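A-type flavoprotein (Giardia intestinalis, PDB 2Q9U) scavenges oxygen as a flavodiiron protein, probably passing electrons from bound flavin mononucleotide to a mu-oxo-diiron centre. Local coordinates at residues Thr299-Ala302 and Leu303-Asp307. Residues are numbered along the deposited sequence; the frame is centred on the assembly and turned at random.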
ATOM      1  N   THR A 299       1.423  14.621   1.551  1.00  8.85           N
ATOM      2  CA  THR A 299       2.776  15.160   1.353  1.00  9.76           C
ATOM      3  C   THR A 299       2.918  15.842  -0.029  1.00 10.39           C
ATOM      4  O   THR A 299       3.514  16.924  -0.168  1.00  9.67           O
ATOM      5  CB  THR A 299       3.853  14.055   1.521  1.00  8.60           C
ATOM      6  OG1 THR A 299       3.596  13.345   2.746  1.00 10.68           O
ATOM      7  CG2 THR A 299       5.277  14.669   1.548  1.00 12.08           C
ATOM      8  N   LYS A 300       2.360  15.189  -1.038  1.00 10.37           N
ATOM      9  CA  LYS A 300       2.347  15.726  -2.394  1.00 10.75           C
ATOM     10  C   LYS A 300       1.361  16.906  -2.528  1.00 10.30           C
ATOM     11  O   LYS A 300       1.612  17.870  -3.267  1.00  9.73           O
ATOM     12  CB  LYS A 300       2.067  14.572  -3.370  1.00 11.32           C
ATOM     13  CG  LYS A 300       3.302  13.619  -3.364  1.00 15.31           C
ATOM     14  CD  LYS A 300       3.141  12.328  -4.132  1.00 20.15           C
ATOM     15  CE  LYS A 300       4.394  11.452  -3.908  1.00 17.72           C
ATOM     16  NZ  LYS A 300       4.531  10.941  -2.479  1.00 17.95           N
ATOM     17  N   VAL A 301       0.251  16.831  -1.807  1.00  9.50           N
ATOM     18  CA  VAL A 301      -0.692  17.964  -1.772  1.00  9.66           C
ATOM     19  C   VAL A 301       0.059  19.231  -1.280  1.00  8.87           C
ATOM     20  O   VAL A 301      -0.053  20.331  -1.873  1.00  8.84           O
ATOM     21  CB  VAL A 301      -1.941  17.627  -0.896  1.00 10.09           C
ATOM     22  CG1 VAL A 301      -2.835  18.851  -0.682  1.00  9.64           C
ATOM     23  CG2 VAL A 301      -2.773  16.468  -1.539  1.00 12.07           C
ATOM     24  N   ALA A 302       0.812  19.074  -0.198  1.00  8.95           N
ATOM     25  CA  ALA A 302       1.606  20.189   0.361  1.00  9.49           C
ATOM     26  C   ALA A 302       2.633  20.651  -0.659  1.00 10.12           C
ATOM     27  O   ALA A 302       2.735  21.834  -0.941  1.00 10.27           O
ATOM     28  CB  ALA A 302       2.271  19.792   1.693  1.00  9.09           C
ATOM     29  N   LEU A 303       3.370  19.712  -1.245  1.00 10.47           N
ATOM     30  CA  LEU A 303       4.344  20.061  -2.286  1.00 11.12           C
ATOM     31  C   LEU A 303       3.771  20.970  -3.395  1.00 11.71           C
ATOM     32  O   LEU A 303       4.380  21.995  -3.769  1.00 12.44           O
ATOM     33  CB  LEU A 303       4.894  18.780  -2.912  1.00 10.27           C
ATOM     34  CG  LEU A 303       5.804  18.891  -4.150  1.00 13.29           C
ATOM     35  CD1 LEU A 303       7.107  19.687  -3.808  1.00 14.67           C
ATOM     36  CD2 LEU A 303       6.131  17.522  -4.718  1.00 14.10           C
ATOM     37  N   HIS A 304       2.622  20.587  -3.938  1.00 10.43           N
ATOM     38  CA  HIS A 304       2.090  21.270  -5.098  1.00 11.36           C
ATOM     39  C   HIS A 304       1.369  22.558  -4.774  1.00 11.16           C
ATOM     40  O   HIS A 304       1.521  23.531  -5.493  1.00 11.66           O
ATOM     41  CB  HIS A 304       1.274  20.313  -6.003  1.00 10.39           C
ATOM     42  CG  HIS A 304       2.150  19.338  -6.722  1.00 10.59           C
ATOM     43  ND1 HIS A 304       3.023  19.730  -7.714  1.00 10.69           N
ATOM     44  CD2 HIS A 304       2.338  18.006  -6.562  1.00 10.71           C
ATOM     45  CE1 HIS A 304       3.682  18.676  -8.167  1.00 10.23           C
ATOM     46  NE2 HIS A 304       3.294  17.621  -7.473  1.00 11.39           N
ATOM     47  N   THR A 305       0.621  22.569  -3.680  1.00 11.00           N
ATOM     48  CA  THR A 305      -0.062  23.788  -3.226  1.00 11.87           C
ATOM     49  C   THR A 305       0.930  24.882  -2.796  1.00 12.40           C
ATOM     50  O   THR A 305       0.644  26.074  -2.975  1.00 12.23           O
ATOM     51  CB  THR A 305      -1.083  23.513  -2.093  1.00 11.40           C
ATOM     52  OG1 THR A 305      -0.439  22.877  -0.969  1.00 10.61           O
ATOM     53  CG2 THR A 305      -2.236  22.611  -2.591  1.00 12.51           C
ATOM     54  N   TYR A 306       2.029  24.478  -2.176  1.00 12.21           N
ATOM     55  CA  TYR A 306       3.185  25.342  -1.910  1.00 12.35           C
ATOM     56  C   TYR A 306       3.473  26.421  -2.981  1.00 12.13           C
ATOM     57  O   TYR A 306       3.529  27.565  -2.687  1.00 12.51           O
ATOM     58  CB  TYR A 306       4.423  24.493  -1.614  1.00 12.72           C
ATOM     59  CG  TYR A 306       5.749  25.209  -1.500  1.00 13.28           C
ATOM     60  CD1 TYR A 306       6.100  25.860  -0.375  1.00 15.03           C
ATOM     61  CD2 TYR A 306       6.666  25.184  -2.523  1.00 13.83           C
ATOM     62  CE1 TYR A 306       7.323  26.491  -0.266  1.00 13.96           C
ATOM     63  CE2 TYR A 306       7.855  25.807  -2.444  1.00 11.48           C
ATOM     64  CZ  TYR A 306       8.186  26.461  -1.296  1.00 14.24           C
ATOM     65  OH  TYR A 306       9.373  27.069  -1.184  1.00 17.30           O
ATOM     66  N   ASP A 307       3.583  25.988  -4.228  1.00 12.01           N
ATOM     67  CA  ASP A 307       4.094  26.852  -5.286  1.00 13.10           C
ATOM     68  C   ASP A 307       3.093  26.972  -6.430  1.00 12.40           C
ATOM     69  O   ASP A 307       3.468  27.257  -7.568  1.00 12.38           O
ATOM     70  CB  ASP A 307       5.431  26.325  -5.809  1.00 13.69           C
ATOM     71  CG  ASP A 307       5.289  25.008  -6.548  1.00 14.36           C
ATOM     72  OD1 ASP A 307       4.183  24.428  -6.524  1.00 15.76           O
ATOM     73  OD2 ASP A 307       6.284  24.553  -7.151  1.00 18.56           O
TER
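T305 turns its hydroxyl back onto the carbonyl of V301, one helical turn earlier, with OG1 2.7 Å from V301 O. The same oxygen takes the regular bond from T305 N, at 3.0 Å, and the two donors come from opposite faces of the carbonyl plane; OG1 approaches more from the side, at a C=O...OG1 angle of 132°. This depends on chi1 of 57°, which sets OG1 between the backbone N and the carbonyl carbon; CG2 then comes 4.3 Å from V301 CG1. Threonine suits a buried helix face here, since the backbone satisfies its hydroxyl while its methyl joins the apolar packing. Regular i to i+4 bonds also run from L303 N to T299 O, H304 N to K300 O and Y306 N to A302 O. K300 O approaches the H304 ring obliquely, 3.4 Å from H304 CD2, while L303 CG sits over the centre of one ring face, 4.3 Å above its plane. Histidine suits this partly exposed place: its ND1 accepts from K258 NZ, which also forms a salt bridge with D307 OD1, linking H304 and D307. K300's long chain reaches away to salt bridges with D297 and D36. In the flavodoxin-like domain, V301 and H304 rest on strand 287-292, whereas V301, A302 and T305 pack on helix 324-336; apolar V301 meets L291 and V333, and small A302 lets Y332 and L336 come close. T299, A302, buried apolar L303 and Y306 meet helix 189-204, so helix 298-306 packs the flavodoxin-like domain against the beta-lactamase-like one.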